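PDB 1AE9: lambda integrase from Enterobacteria phage lambda, which carries out site-specific recombination that inserts the phage genome into the host chromosome and, together with excisionase, takes the prophage out again. Local coordinates for residues Tyr9-Gln14 with Ser120-Glu125; Ser18-Leu23 with Ser110-Arg115; Leu29-Gly34 with His132-Leu137; Gly34-Asp39 with Val55-Thr60; Gly61-Ile66 with Arg172-Ile177. All coordinates share one frame; numbering follows the deposited sequence.

Contact 1 (Tyr9-Gln14 with Ser120-Glu125); sequences YLKIYQ and SGLSFE
Helix 6-15 lies against the turn that ends helix 106-120, and the two backbones come nearest at Ile12 and Ser120, whose CA atoms are 5.4 Å apart. Gly121 leaves the helical conformation with a positive phi (80°), and the chain then runs on extended; Ser120 before the turn and Leu122 after it both direct their CB atoms at the helix. Leu122 meets both Lys11 and Ile12. Its CG is anti to the carbonyl carbon, and its two methyls straddle the base of Lys11: CD2 meets Lys11 CG at 3.9 Å, while CD1 reaches Ile12 CG1 at 4.1 Å. Both side chains cross the leucine at roughly right angles. Lys11 bends at chi2 (-58°), and its far end leads away from the leucine, so this contact uses the aliphatic root of the lysine. This is helix-to-loop packing in the catalytic domain of a tyrosine recombinase, about 12 Å, side chain to side chain, from Ile12 to the predicted active-site residue His132. Ser120 lays its CB against Lys11 O at 3.8 Å. Its hydroxyl, at chi1 75°, sits between the backbone N and the carbonyl carbon and accepts from Leu122 N over 3.3 Å, an ST turn that bridges the glycine; the same OG is also bonded to Arg117 O. Behind the leucine contact, Ile12 continues into helix 106-120, touching Phe113, Ala116 and Arg117, and it reaches Met27 of helix 21-33.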
# COMPACT_ATOMS: atom_id res chain seq x y z
N TYR A 9 5.96 23.42 -9.40
CA TYR A 9 6.91 22.34 -9.11
C TYR A 9 8.05 22.89 -8.26
O TYR A 9 8.50 22.24 -7.31
CB TYR A 9 7.48 21.77 -10.43
CG TYR A 9 8.75 20.95 -10.29
CD1 TYR A 9 9.99 21.58 -10.10
CD2 TYR A 9 8.73 19.55 -10.35
CE1 TYR A 9 11.17 20.84 -9.96
CE2 TYR A 9 9.91 18.80 -10.21
CZ TYR A 9 11.12 19.46 -10.01
OH TYR A 9 12.30 18.75 -9.86
N LEU A 10 8.52 24.08 -8.60
CA LEU A 10 9.61 24.72 -7.86
C LEU A 10 9.22 25.12 -6.44
O LEU A 10 10.05 25.06 -5.53
CB LEU A 10 10.17 25.91 -8.65
CG LEU A 10 10.95 25.53 -9.93
CD1 LEU A 10 11.35 26.77 -10.72
CD2 LEU A 10 12.18 24.73 -9.57
N LYS A 11 7.96 25.51 -6.24
CA LYS A 11 7.50 25.88 -4.89
C LYS A 11 7.50 24.63 -4.00
O LYS A 11 7.95 24.67 -2.85
CB LYS A 11 6.09 26.49 -4.94
CG LYS A 11 5.93 27.69 -5.85
CD LYS A 11 6.89 28.82 -5.48
CE LYS A 11 6.62 30.06 -6.32
NZ LYS A 11 7.61 31.13 -6.06
N ILE A 12 7.01 23.53 -4.54
CA ILE A 12 6.97 22.26 -3.82
C ILE A 12 8.40 21.77 -3.57
O ILE A 12 8.71 21.26 -2.49
CB ILE A 12 6.17 21.19 -4.61
CG1 ILE A 12 4.71 21.64 -4.75
CG2 ILE A 12 6.29 19.83 -3.93
CD1 ILE A 12 3.84 20.73 -5.62
N TYR A 13 9.25 21.93 -4.58
CA TYR A 13 10.66 21.54 -4.49
C TYR A 13 11.31 22.28 -3.32
O TYR A 13 12.04 21.68 -2.53
CB TYR A 13 11.38 21.88 -5.81
CG TYR A 13 12.79 21.33 -5.93
CD1 TYR A 13 13.88 22.00 -5.38
CD2 TYR A 13 13.02 20.12 -6.59
CE1 TYR A 13 15.16 21.49 -5.49
CE2 TYR A 13 14.31 19.61 -6.71
CZ TYR A 13 15.37 20.30 -6.16
OH TYR A 13 16.65 19.78 -6.25
N GLN A 14 11.02 23.58 -3.21
CA GLN A 14 11.55 24.41 -2.13
C GLN A 14 11.04 23.87 -0.80
O GLN A 14 11.80 23.69 0.16
CB GLN A 14 11.08 25.87 -2.29
CG GLN A 14 11.58 26.86 -1.23
CD GLN A 14 10.90 26.72 0.13
OE1 GLN A 14 9.67 26.73 0.23
NE2 GLN A 14 11.69 26.57 1.19
N SER A 120 4.20 23.88 0.94
CA SER A 120 4.40 25.01 0.03
C SER A 120 3.31 26.08 0.19
O SER A 120 3.53 27.25 -0.09
CB SER A 120 4.44 24.56 -1.43
OG SER A 120 3.14 24.24 -1.91
N GLY A 121 2.12 25.66 0.60
CA GLY A 121 1.04 26.60 0.77
C GLY A 121 0.34 27.00 -0.51
O GLY A 121 -0.42 27.97 -0.52
N LEU A 122 0.58 26.26 -1.60
CA LEU A 122 -0.07 26.57 -2.87
C LEU A 122 -1.56 26.27 -2.80
O LEU A 122 -1.99 25.40 -2.05
CB LEU A 122 0.53 25.72 -3.99
CG LEU A 122 1.96 25.98 -4.45
CD1 LEU A 122 2.36 24.90 -5.44
CD2 LEU A 122 2.07 27.35 -5.10
N SER A 123 -2.35 27.00 -3.59
CA SER A 123 -3.79 26.78 -3.66
C SER A 123 -4.06 26.27 -5.06
O SER A 123 -3.39 26.68 -6.01
CB SER A 123 -4.56 28.09 -3.44
OG SER A 123 -4.17 28.69 -2.22
N PHE A 124 -5.02 25.36 -5.19
CA PHE A 124 -5.34 24.76 -6.47
C PHE A 124 -6.84 24.80 -6.75
O PHE A 124 -7.66 24.84 -5.83
CB PHE A 124 -4.87 23.30 -6.50
CG PHE A 124 -3.39 23.14 -6.32
CD1 PHE A 124 -2.52 23.30 -7.40
CD2 PHE A 124 -2.85 22.84 -5.07
CE1 PHE A 124 -1.14 23.17 -7.24
CE2 PHE A 124 -1.47 22.70 -4.90
CZ PHE A 124 -0.61 22.87 -5.98
N GLU A 125 -7.19 24.82 -8.04
CA GLU A 125 -8.58 24.80 -8.46
C GLU A 125 -8.93 23.31 -8.59
O GLU A 125 -8.42 22.62 -9.47
CB GLU A 125 -8.75 25.52 -9.81

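Contact 2 (Ser18-Leu23 with Ser110-Arg115); sequences SSPCWL and SRYFMR
An aromatic and aliphatic packing contact joins the start of helix 21-33, with the turn before it, to the middle of helix 106-120. Tyr112 is its centre, pointing from its helix with CG anti to the carbonyl carbon (chi1 -82°). Trp22 approaches with the far rim of its six-membered ring: CH2 lies 3.6 Å from Tyr112 CD2, and CZ2 follows close behind. The tryptophan edge is turned toward the tyrosine face in an offset edge-to-face pair, centroids 5.3 Å apart and planes at 76°. Trp22 takes the crowded chi1 position, CG between the backbone N and the carbonyl carbon (58°), and Pro20 CB rests over one face of its indole. The same proline also meets the tyrosine along the CD1-CE1 side, with CD 3.5 Å from Tyr112 CD1. Both helices belong to the helical part of the tyrosine recombinase catalytic domain, and deeper in, Leu23 continues the packing. One leucine methyl, CD2, sits 3.5 Å from the carbonyl oxygen Tyr112 O, while the other, CD1, lies 4.2 Å from Phe113 CB; Phe113 itself makes an edge-to-face pair with Phe131. Near the turn the contact becomes polar: a water donates to Tyr112 O over 2.8 Å and is hydrogen-bonded to Ser19 OG, at 2.7 Å, tying the loop to the helix. Arg115, whose NH1 lies over one face of the Tyr112 ring, forms a salt bridge through NE with Glu42 of the third subunit.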
# COMPACT_ATOMS: atom_id res chain seq x y z
N SER A 18 12.59 20.18 4.02
CA SER A 18 12.55 19.37 5.23
C SER A 18 12.07 17.94 5.01
O SER A 18 11.70 17.25 5.95
CB SER A 18 11.72 20.06 6.31
OG SER A 18 10.44 20.41 5.82
N SER A 19 12.08 17.50 3.76
CA SER A 19 11.66 16.15 3.40
C SER A 19 12.90 15.25 3.28
O SER A 19 14.03 15.74 3.28
CB SER A 19 10.95 16.17 2.06
OG SER A 19 9.81 17.00 2.10
N PRO A 20 12.70 13.92 3.23
CA PRO A 20 13.86 13.03 3.10
C PRO A 20 14.61 13.40 1.82
O PRO A 20 13.98 13.83 0.83
CB PRO A 20 13.22 11.64 2.98
CG PRO A 20 11.98 11.78 3.79
CD PRO A 20 11.46 13.14 3.38
N CYS A 21 15.92 13.22 1.82
CA CYS A 21 16.79 13.55 0.68
C CYS A 21 16.33 12.97 -0.66
O CYS A 21 16.56 13.57 -1.72
CB CYS A 21 18.22 13.09 1.00
SG CYS A 21 18.33 11.39 1.69
N TRP A 22 15.67 11.82 -0.63
CA TRP A 22 15.21 11.19 -1.86
C TRP A 22 14.02 11.87 -2.55
O TRP A 22 13.82 11.67 -3.75
CB TRP A 22 14.91 9.70 -1.65
CG TRP A 22 13.88 9.40 -0.57
CD1 TRP A 22 14.12 8.94 0.70
CD2 TRP A 22 12.45 9.51 -0.68
NE1 TRP A 22 12.94 8.76 1.38
CE2 TRP A 22 11.90 9.11 0.56
CE3 TRP A 22 11.57 9.92 -1.70
CZ2 TRP A 22 10.51 9.09 0.81
CZ3 TRP A 22 10.20 9.90 -1.46
CH2 TRP A 22 9.69 9.49 -0.22
N LEU A 23 13.25 12.68 -1.83
CA LEU A 23 12.07 13.32 -2.42
C LEU A 23 12.41 14.21 -3.62
O LEU A 23 11.85 14.03 -4.70
CB LEU A 23 11.25 14.09 -1.38
CG LEU A 23 9.93 14.70 -1.92
CD1 LEU A 23 9.07 13.63 -2.60
CD2 LEU A 23 9.16 15.38 -0.81
N SER A 110 4.49 9.15 -3.09
CA SER A 110 3.32 10.01 -3.23
C SER A 110 2.98 10.73 -1.93
O SER A 110 2.67 11.93 -1.93
CB SER A 110 2.11 9.19 -3.68
OG SER A 110 2.34 8.60 -4.94
N ARG A 111 3.06 9.99 -0.83
CA ARG A 111 2.75 10.50 0.51
C ARG A 111 3.68 11.65 0.90
O ARG A 111 3.22 12.69 1.37
CB ARG A 111 2.87 9.35 1.53
CG ARG A 111 2.23 9.60 2.88
CD ARG A 111 2.20 8.30 3.70
NE ARG A 111 1.58 7.20 2.94
CZ ARG A 111 2.09 5.98 2.78
NH1 ARG A 111 3.26 5.65 3.31
NH2 ARG A 111 1.45 5.08 2.03
N TYR A 112 4.98 11.47 0.70
CA TYR A 112 5.91 12.53 1.04
C TYR A 112 5.77 13.75 0.11
O TYR A 112 5.93 14.90 0.55
CB TYR A 112 7.35 12.00 1.08
CG TYR A 112 7.67 11.32 2.40
CD1 TYR A 112 8.18 12.06 3.47
CD2 TYR A 112 7.44 9.96 2.59
CE1 TYR A 112 8.45 11.45 4.70
CE2 TYR A 112 7.71 9.34 3.81
CZ TYR A 112 8.21 10.09 4.86
OH TYR A 112 8.48 9.49 6.07
N PHE A 113 5.46 13.50 -1.16
CA PHE A 113 5.25 14.57 -2.12
C PHE A 113 4.03 15.37 -1.67
O PHE A 113 4.06 16.61 -1.64
CB PHE A 113 5.02 14.00 -3.53
CG PHE A 113 4.67 15.06 -4.55
CD1 PHE A 113 5.66 15.75 -5.23
CD2 PHE A 113 3.34 15.38 -4.82
CE1 PHE A 113 5.35 16.74 -6.15
CE2 PHE A 113 3.01 16.38 -5.74
CZ PHE A 113 4.02 17.06 -6.41
N MET A 114 2.97 14.67 -1.27
CA MET A 114 1.75 15.31 -0.80
C MET A 114 2.04 16.23 0.40
O MET A 114 1.50 17.34 0.49
CB MET A 114 0.70 14.24 -0.46
CG MET A 114 -0.54 14.75 0.26
SD MET A 114 -0.28 14.93 2.04
CE MET A 114 -0.11 13.16 2.55
N ARG A 115 2.93 15.79 1.29
CA ARG A 115 3.28 16.59 2.46
C ARG A 115 4.06 17.85 2.07
O ARG A 115 3.81 18.93 2.62
CB ARG A 115 4.07 15.77 3.47
CG ARG A 115 3.26 14.66 4.06
CD ARG A 115 4.11 13.70 4.87
NE ARG A 115 3.32 12.57 5.34
CZ ARG A 115 3.82 11.50 5.94
NH1 ARG A 115 5.13 11.42 6.16
NH2 ARG A 115 3.02 10.51 6.31
O HOH W 1 7.77 15.37 2.57

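Contact 3 (Leu29-Gly34 with His132-Leu137); sequences LAVVTG and HELRSL
Segments 29-33 and 133-137 are helical and run in broadly the same direction, their axes 7.9 Å apart at the closest point and crossing at -37°; CA atoms come nearest at Gly34 and Arg135. This is the buried centre of the tyrosine recombinase catalytic domain, where the segment 132-137 holds two predicted active-site residues, His132 and Arg135. Leu134 fills the interface. With CG anti to the carbonyl carbon, it sets CB and CD1 against the methyl of Ala30, CB to CB 4.0 Å, and CD2 against Val31 CG2 at 3.9 Å. The same valine methyl also touches Leu137 CD2 more loosely, and Tyr9 of helix 6-15 closes over this patch. Beyond the helix end the contact turns polar. Gly34, at positive phi (66°), ends helix 21-33. Arg135 leaves its own helix with CG anti to the backbone N and an extended chain, so that CG and CD run beside the glycine carbonyl oxygen. One terminal nitrogen, NH2, bonds to Leu155 O, close to Arg36 and His157. The other, NH1, gives the group a second main-chain carbonyl to hold it, donating to Gly34 O over 2.8 Å, the nitrogen lying in the carbonyl plane and the bond bent to 136° at the hydrogen.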
# COMPACT_ATOMS: atom_id res chain seq x y z
N LEU A 29 13.72 13.03 -11.22
CA LEU A 29 13.71 11.84 -12.07
C LEU A 29 12.35 11.64 -12.75
O LEU A 29 12.27 11.23 -13.90
CB LEU A 29 14.11 10.61 -11.25
CG LEU A 29 14.89 9.51 -11.98
CD1 LEU A 29 16.23 10.05 -12.48
CD2 LEU A 29 15.12 8.33 -11.03
N ALA A 30 11.27 11.98 -12.05
CA ALA A 30 9.93 11.85 -12.60
C ALA A 30 9.72 12.79 -13.79
O ALA A 30 9.11 12.40 -14.79
CB ALA A 30 8.89 12.13 -11.53
N VAL A 31 10.20 14.02 -13.67
CA VAL A 31 10.04 15.01 -14.73
C VAL A 31 10.98 14.77 -15.92
O VAL A 31 10.55 14.87 -17.06
CB VAL A 31 10.21 16.48 -14.20
CG1 VAL A 31 10.11 17.49 -15.35
CG2 VAL A 31 9.11 16.78 -13.16
N VAL A 32 12.23 14.42 -15.67
CA VAL A 32 13.16 14.21 -16.76
C VAL A 32 12.99 12.87 -17.51
O VAL A 32 13.38 12.76 -18.68
CB VAL A 32 14.64 14.45 -16.31
CG1 VAL A 32 15.19 13.26 -15.55
CG2 VAL A 32 15.51 14.78 -17.51
N THR A 33 12.43 11.85 -16.86
CA THR A 33 12.22 10.56 -17.54
C THR A 33 10.77 10.37 -17.97
O THR A 33 10.48 9.53 -18.82
CB THR A 33 12.63 9.33 -16.68
OG1 THR A 33 11.69 9.16 -15.60
CG2 THR A 33 14.04 9.48 -16.12
N GLY A 34 9.85 11.11 -17.34
CA GLY A 34 8.44 10.99 -17.66
C GLY A 34 7.80 9.66 -17.29
O GLY A 34 6.66 9.38 -17.71
N HIS A 132 1.73 11.81 -9.35
CA HIS A 132 1.46 11.39 -10.72
C HIS A 132 1.41 12.58 -11.69
O HIS A 132 1.73 12.43 -12.87
CB HIS A 132 0.14 10.61 -10.83
CG HIS A 132 -0.22 10.27 -12.24
ND1 HIS A 132 -1.15 10.99 -12.97
CD2 HIS A 132 0.28 9.34 -13.10
CE1 HIS A 132 -1.20 10.52 -14.21
NE2 HIS A 132 -0.34 9.52 -14.31
N GLU A 133 1.04 13.76 -11.21
CA GLU A 133 0.96 14.91 -12.09
C GLU A 133 2.31 15.33 -12.67
O GLU A 133 2.36 16.09 -13.64
CB GLU A 133 0.26 16.08 -11.40
CG GLU A 133 -1.27 16.06 -11.58
CD GLU A 133 -1.89 14.70 -11.29
OE1 GLU A 133 -2.00 14.33 -10.11
OE2 GLU A 133 -2.28 13.99 -12.25
N LEU A 134 3.39 14.79 -12.11
CA LEU A 134 4.74 15.10 -12.60
C LEU A 134 4.97 14.47 -13.98
O LEU A 134 5.81 14.95 -14.74
CB LEU A 134 5.80 14.62 -11.60
CG LEU A 134 5.82 15.39 -10.27
CD1 LEU A 134 6.81 14.75 -9.31
CD2 LEU A 134 6.20 16.83 -10.52
N ARG A 135 4.22 13.41 -14.29
CA ARG A 135 4.32 12.72 -15.58
C ARG A 135 3.68 13.58 -16.69
O ARG A 135 4.21 13.69 -17.79
CB ARG A 135 3.64 11.35 -15.48
CG ARG A 135 3.67 10.50 -16.74
CD ARG A 135 3.30 9.05 -16.41
NE ARG A 135 2.65 8.35 -17.53
CZ ARG A 135 3.29 7.67 -18.49
NH1 ARG A 135 4.61 7.58 -18.50
NH2 ARG A 135 2.58 7.07 -19.44
N SER A 136 2.55 14.22 -16.37
CA SER A 136 1.87 15.10 -17.32
C SER A 136 2.74 16.34 -17.52
O SER A 136 2.85 16.85 -18.63
CB SER A 136 0.50 15.53 -16.78
OG SER A 136 -0.33 14.42 -16.53
N LEU A 137 3.34 16.83 -16.44
CA LEU A 137 4.21 18.00 -16.53
C LEU A 137 5.37 17.67 -17.47
O LEU A 137 5.68 18.46 -18.36
CB LEU A 137 4.72 18.43 -15.15
CG LEU A 137 5.71 19.61 -15.09
CD1 LEU A 137 5.13 20.85 -15.76
CD2 LEU A 137 6.08 19.91 -13.66

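Contact 4 (Gly34-Asp39 with Val55-Thr60); sequences GQRVGD and VEQSKT
Arg36 stretches its extended chain across the Gln57 side chain, the guanidinium and amide planes at 90° to each other. Its NH1 donates to Gln57 OE1 at 3.1 Å; the oxygen lies in the guanidinium plane, but the nitrogen stands above the amide carbonyl plane. The in-plane lone pair direction of that oxygen is used by Thr60 OG1, which donates from 2.9 Å. A water accepts from Arg36 NH2 and lies within hydrogen-bonding distance of the same Gln57 OE1, while Lys59 CD passes over one face of the guanidinium. The other end of the amide is held too: Gln57 NE2 donates to a lone pair of Gln35 OE1 at 2.8 Å, and also to Leu155 O. Gln35 gets there by bending at chi2 (-48°). Asp39, from helix 37-42, grips the start of the turn after strand 52-56. Its OD1 receives Ser58 N on the syn lone pair over 2.9 Å, nearly straight at 171°, and Ser58 OG almost along the C-O axis. Its OD2 accepts a hydrogen bond from a second water, which in turn accepts from Lys59 N. Arg36 and Lys59 are predicted active-site residues of this tyrosine recombinase, but here Lys59 NZ is drawn into a salt bridge with Asp127 of the fourth subunit. With Arg135 beside it as well, Arg36 belongs to a cluster of positive charge, consistent with a site that receives a DNA phosphate, while neutral Gln57 steadies its guanidinium.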
# COMPACT_ATOMS: atom_id res chain seq x y z
N GLY A 34 9.85 11.11 -17.34
CA GLY A 34 8.44 10.99 -17.66
C GLY A 34 7.80 9.66 -17.29
O GLY A 34 6.66 9.38 -17.71
N GLN A 35 8.48 8.84 -16.49
CA GLN A 35 7.96 7.52 -16.11
C GLN A 35 7.01 7.52 -14.91
O GLN A 35 7.12 8.37 -14.02
CB GLN A 35 9.12 6.54 -15.89
CG GLN A 35 10.01 6.34 -17.13
CD GLN A 35 9.20 6.06 -18.39
OE1 GLN A 35 8.47 5.07 -18.48
NE2 GLN A 35 9.31 6.96 -19.36
N ARG A 36 6.06 6.60 -14.92
CA ARG A 36 5.09 6.47 -13.83
C ARG A 36 5.86 6.18 -12.55
O ARG A 36 6.92 5.55 -12.60
CB ARG A 36 4.12 5.33 -14.11
CG ARG A 36 3.24 5.52 -15.34
CD ARG A 36 2.24 4.38 -15.44
NE ARG A 36 1.38 4.46 -16.62
CZ ARG A 36 1.74 4.11 -17.85
NH1 ARG A 36 2.96 3.65 -18.09
NH2 ARG A 36 0.86 4.18 -18.84
N VAL A 37 5.32 6.61 -11.41
CA VAL A 37 5.98 6.43 -10.12
C VAL A 37 6.32 4.96 -9.81
O VAL A 37 7.41 4.67 -9.28
CB VAL A 37 5.20 7.11 -8.95
CG1 VAL A 37 3.84 6.47 -8.75
CG2 VAL A 37 6.04 7.10 -7.67
N GLY A 38 5.44 4.04 -10.21
CA GLY A 38 5.69 2.62 -9.99
C GLY A 38 6.98 2.21 -10.67
O GLY A 38 7.80 1.49 -10.10
N ASP A 39 7.20 2.71 -11.88
CA ASP A 39 8.42 2.38 -12.60
C ASP A 39 9.65 3.10 -12.06
O ASP A 39 10.75 2.54 -12.07
CB ASP A 39 8.25 2.62 -14.10
CG ASP A 39 7.18 1.73 -14.71
OD1 ASP A 39 7.12 0.54 -14.34
OD2 ASP A 39 6.37 2.22 -15.52
N VAL A 55 13.85 0.65 -19.50
CA VAL A 55 12.64 0.59 -18.70
C VAL A 55 11.54 -0.24 -19.33
O VAL A 55 11.17 -0.02 -20.49
CB VAL A 55 12.07 2.03 -18.46
CG1 VAL A 55 10.70 1.98 -17.79
CG2 VAL A 55 13.04 2.86 -17.63
N GLU A 56 11.05 -1.23 -18.59
CA GLU A 56 9.91 -2.00 -19.06
C GLU A 56 8.80 -1.56 -18.13
O GLU A 56 8.83 -1.84 -16.93
CB GLU A 56 10.07 -3.51 -18.95
CG GLU A 56 8.77 -4.18 -19.39
CD GLU A 56 8.82 -5.69 -19.42
OE1 GLU A 56 9.91 -6.27 -19.34
OE2 GLU A 56 7.73 -6.30 -19.53
N GLN A 57 7.83 -0.84 -18.67
CA GLN A 57 6.74 -0.34 -17.87
C GLN A 57 5.94 -1.50 -17.29
O GLN A 57 5.47 -2.37 -18.01
CB GLN A 57 5.89 0.60 -18.70
CG GLN A 57 6.72 1.75 -19.30
CD GLN A 57 5.88 2.79 -19.98
OE1 GLN A 57 4.72 2.55 -20.33
NE2 GLN A 57 6.44 3.98 -20.15
N SER A 58 5.81 -1.48 -15.96
CA SER A 58 5.11 -2.51 -15.20
C SER A 58 3.67 -2.73 -15.63
O SER A 58 3.22 -3.87 -15.76
CB SER A 58 5.15 -2.16 -13.70
OG SER A 58 6.48 -2.09 -13.20
N LYS A 59 2.96 -1.65 -15.87
CA LYS A 59 1.56 -1.72 -16.25
C LYS A 59 1.29 -2.12 -17.71
O LYS A 59 0.50 -3.02 -17.98
CB LYS A 59 0.89 -0.37 -15.94
CG LYS A 59 -0.59 -0.29 -16.27
CD LYS A 59 -1.10 1.15 -16.14
CE LYS A 59 -2.57 1.28 -16.57
NZ LYS A 59 -2.78 0.97 -18.02
N THR A 60 2.00 -1.48 -18.63
CA THR A 60 1.79 -1.70 -20.06
C THR A 60 2.70 -2.70 -20.76
O THR A 60 2.34 -3.20 -21.83
CB THR A 60 1.93 -0.37 -20.81
OG1 THR A 60 3.28 0.10 -20.67
CG2 THR A 60 0.98 0.66 -20.24
O HOH W 2 2.20 3.81 -21.35
O HOH W 3 3.76 1.11 -15.39
O HOH W 4 9.42 -0.87 -13.95

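Contact 5 (Gly61-Ile66 with Arg172-Ile177); sequences GVKIAI and REWDKI
Arg172 opens the segment with its CB against the bent tail of Lys63, 4.1 Å from CE. At Glu173 the carbonyl oxygen takes over, 3.4 Å from Lys63 CE, while the carboxylate end leads away from strand 63-67. Trp174, with CG anti to the carbonyl carbon, swings its indole beneath the lysine: Lys63 CB sits over the six-membered ring in a CH-pi contact, 3.8 Å from the centroid, and Ile64 O lies at the ring edge, 3.4 Å from CE3. Here strand 173-176 pairs in parallel with strand 63-67 in the mixed sheet of the catalytic domain, just after the chain has passed Phe166, which replaces the nucleophilic tyrosine in this structure. Asp175 bonds both ways, its N donating to Lys63 O at 2.9 Å and its O accepting from Ala65 N at 2.8 Å. Lys176 then runs its CD past Ala65 CB. Ile177 N completes the ladder on Ala65 O at 3.0 Å, with its CG1 packed over that carbonyl oxygen.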
# COMPACT_ATOMS: atom_id res chain seq x y z
N GLY A 61 3.88 -2.94 -20.21
CA GLY A 61 4.81 -3.86 -20.83
C GLY A 61 5.65 -3.18 -21.91
O GLY A 61 6.47 -3.83 -22.56
N VAL A 62 5.46 -1.88 -22.09
CA VAL A 62 6.21 -1.11 -23.09
C VAL A 62 7.68 -1.05 -22.67
O VAL A 62 7.99 -0.71 -21.53
CB VAL A 62 5.64 0.32 -23.25
CG1 VAL A 62 6.52 1.18 -24.15
CG2 VAL A 62 4.24 0.24 -23.81
N LYS A 63 8.57 -1.41 -23.59
CA LYS A 63 10.01 -1.42 -23.32
C LYS A 63 10.73 -0.29 -24.06
O LYS A 63 10.80 -0.29 -25.29
CB LYS A 63 10.60 -2.77 -23.73
CG LYS A 63 10.28 -3.89 -22.76
CD LYS A 63 10.78 -5.24 -23.25
CE LYS A 63 9.96 -5.72 -24.43
NZ LYS A 63 8.51 -5.75 -24.11
N ILE A 64 11.31 0.65 -23.31
CA ILE A 64 12.01 1.78 -23.91
C ILE A 64 13.41 1.97 -23.37
O ILE A 64 13.70 1.59 -22.23
CB ILE A 64 11.22 3.11 -23.70
CG1 ILE A 64 11.04 3.39 -22.21
CG2 ILE A 64 9.86 3.03 -24.37
CD1 ILE A 64 10.30 4.68 -21.93
N ALA A 65 14.29 2.53 -24.19
CA ALA A 65 15.67 2.79 -23.78
C ALA A 65 15.79 4.32 -23.75
O ALA A 65 15.71 4.98 -24.79
CB ALA A 65 16.65 2.19 -24.80
N ILE A 66 15.92 4.87 -22.54
CA ILE A 66 15.99 6.32 -22.35
C ILE A 66 17.43 6.84 -22.31
O ILE A 66 18.22 6.40 -21.47
CB ILE A 66 15.26 6.76 -21.05
CG1 ILE A 66 13.86 6.13 -20.97
CG2 ILE A 66 15.12 8.28 -21.01
CD1 ILE A 66 13.11 6.42 -19.67
N ARG A 172 14.20 -9.84 -26.23
CA ARG A 172 13.29 -8.70 -26.14
C ARG A 172 13.68 -7.51 -27.02
O ARG A 172 14.86 -7.18 -27.16
CB ARG A 172 13.17 -8.23 -24.69
CG ARG A 172 12.63 -9.28 -23.74
CD ARG A 172 12.66 -8.76 -22.32
NE ARG A 172 14.01 -8.41 -21.89
CZ ARG A 172 14.69 -9.04 -20.93
NH1 ARG A 172 14.14 -10.07 -20.29
NH2 ARG A 172 15.92 -8.65 -20.62
N GLU A 173 12.67 -6.86 -27.59
CA GLU A 173 12.89 -5.70 -28.44
C GLU A 173 12.62 -4.40 -27.67
O GLU A 173 11.57 -4.26 -27.04
CB GLU A 173 12.00 -5.77 -29.68
CG GLU A 173 12.22 -4.61 -30.64
CD GLU A 173 11.58 -4.83 -32.00
OE1 GLU A 173 10.34 -4.71 -32.10
OE2 GLU A 173 12.32 -5.10 -32.97
N TRP A 174 13.56 -3.47 -27.74
CA TRP A 174 13.44 -2.19 -27.06
C TRP A 174 13.32 -1.01 -28.02
O TRP A 174 13.96 -0.97 -29.07
CB TRP A 174 14.65 -1.97 -26.15
CG TRP A 174 14.78 -2.98 -25.06
CD1 TRP A 174 15.25 -4.25 -25.17
CD2 TRP A 174 14.41 -2.80 -23.69
NE1 TRP A 174 15.20 -4.88 -23.96
CE2 TRP A 174 14.69 -4.02 -23.03
CE3 TRP A 174 13.87 -1.74 -22.96
CZ2 TRP A 174 14.44 -4.20 -21.67
CZ3 TRP A 174 13.63 -1.92 -21.61
CH2 TRP A 174 13.91 -3.14 -20.97
N ASP A 175 12.48 -0.05 -27.65
CA ASP A 175 12.26 1.16 -28.43
C ASP A 175 13.31 2.19 -27.95
O ASP A 175 13.30 2.60 -26.79
CB ASP A 175 10.83 1.65 -28.19
CG ASP A 175 10.45 2.85 -29.04
OD1 ASP A 175 10.75 2.85 -30.25
OD2 ASP A 175 9.82 3.78 -28.50
N LYS A 176 14.25 2.54 -28.82
CA LYS A 176 15.31 3.50 -28.50
C LYS A 176 14.78 4.93 -28.61
O LYS A 176 14.18 5.29 -29.63
CB LYS A 176 16.47 3.33 -29.49
CG LYS A 176 17.85 3.79 -29.01
CD LYS A 176 18.62 2.63 -28.36
CE LYS A 176 20.14 2.84 -28.42
NZ LYS A 176 20.89 1.68 -27.87
N ILE A 177 14.95 5.73 -27.56
CA ILE A 177 14.48 7.12 -27.58
C ILE A 177 15.61 7.97 -28.16
O ILE A 177 16.78 7.83 -27.78
CB ILE A 177 14.09 7.64 -26.17
CG1 ILE A 177 12.99 6.77 -25.55
CG2 ILE A 177 13.58 9.08 -26.26
CD1 ILE A 177 11.67 6.79 -26.31

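Contact 3 is the true core, its touching residues all buried and its centre about 5 Å from that of the chain; contact 2 is buried as well, but contacts 1, 4 and 5 mix buried with more open residues. Contacts 2 and 3 draw on opposite ends of helix 21-33, and Phe113 of contact 2 packs against both Ile12 of contact 1 and Leu134 of contact 3. Contacts 3 and 4 share Gly34 and bring Arg135 beside Arg36. Strands 52-56 and 63-67 pair between contacts 4 and 5. Chemistry shifts accordingly: apolar packing among the helices, side-chain hydrogen bonds and water round the predicted active-site arginines, and main-chain pairing in the sheet.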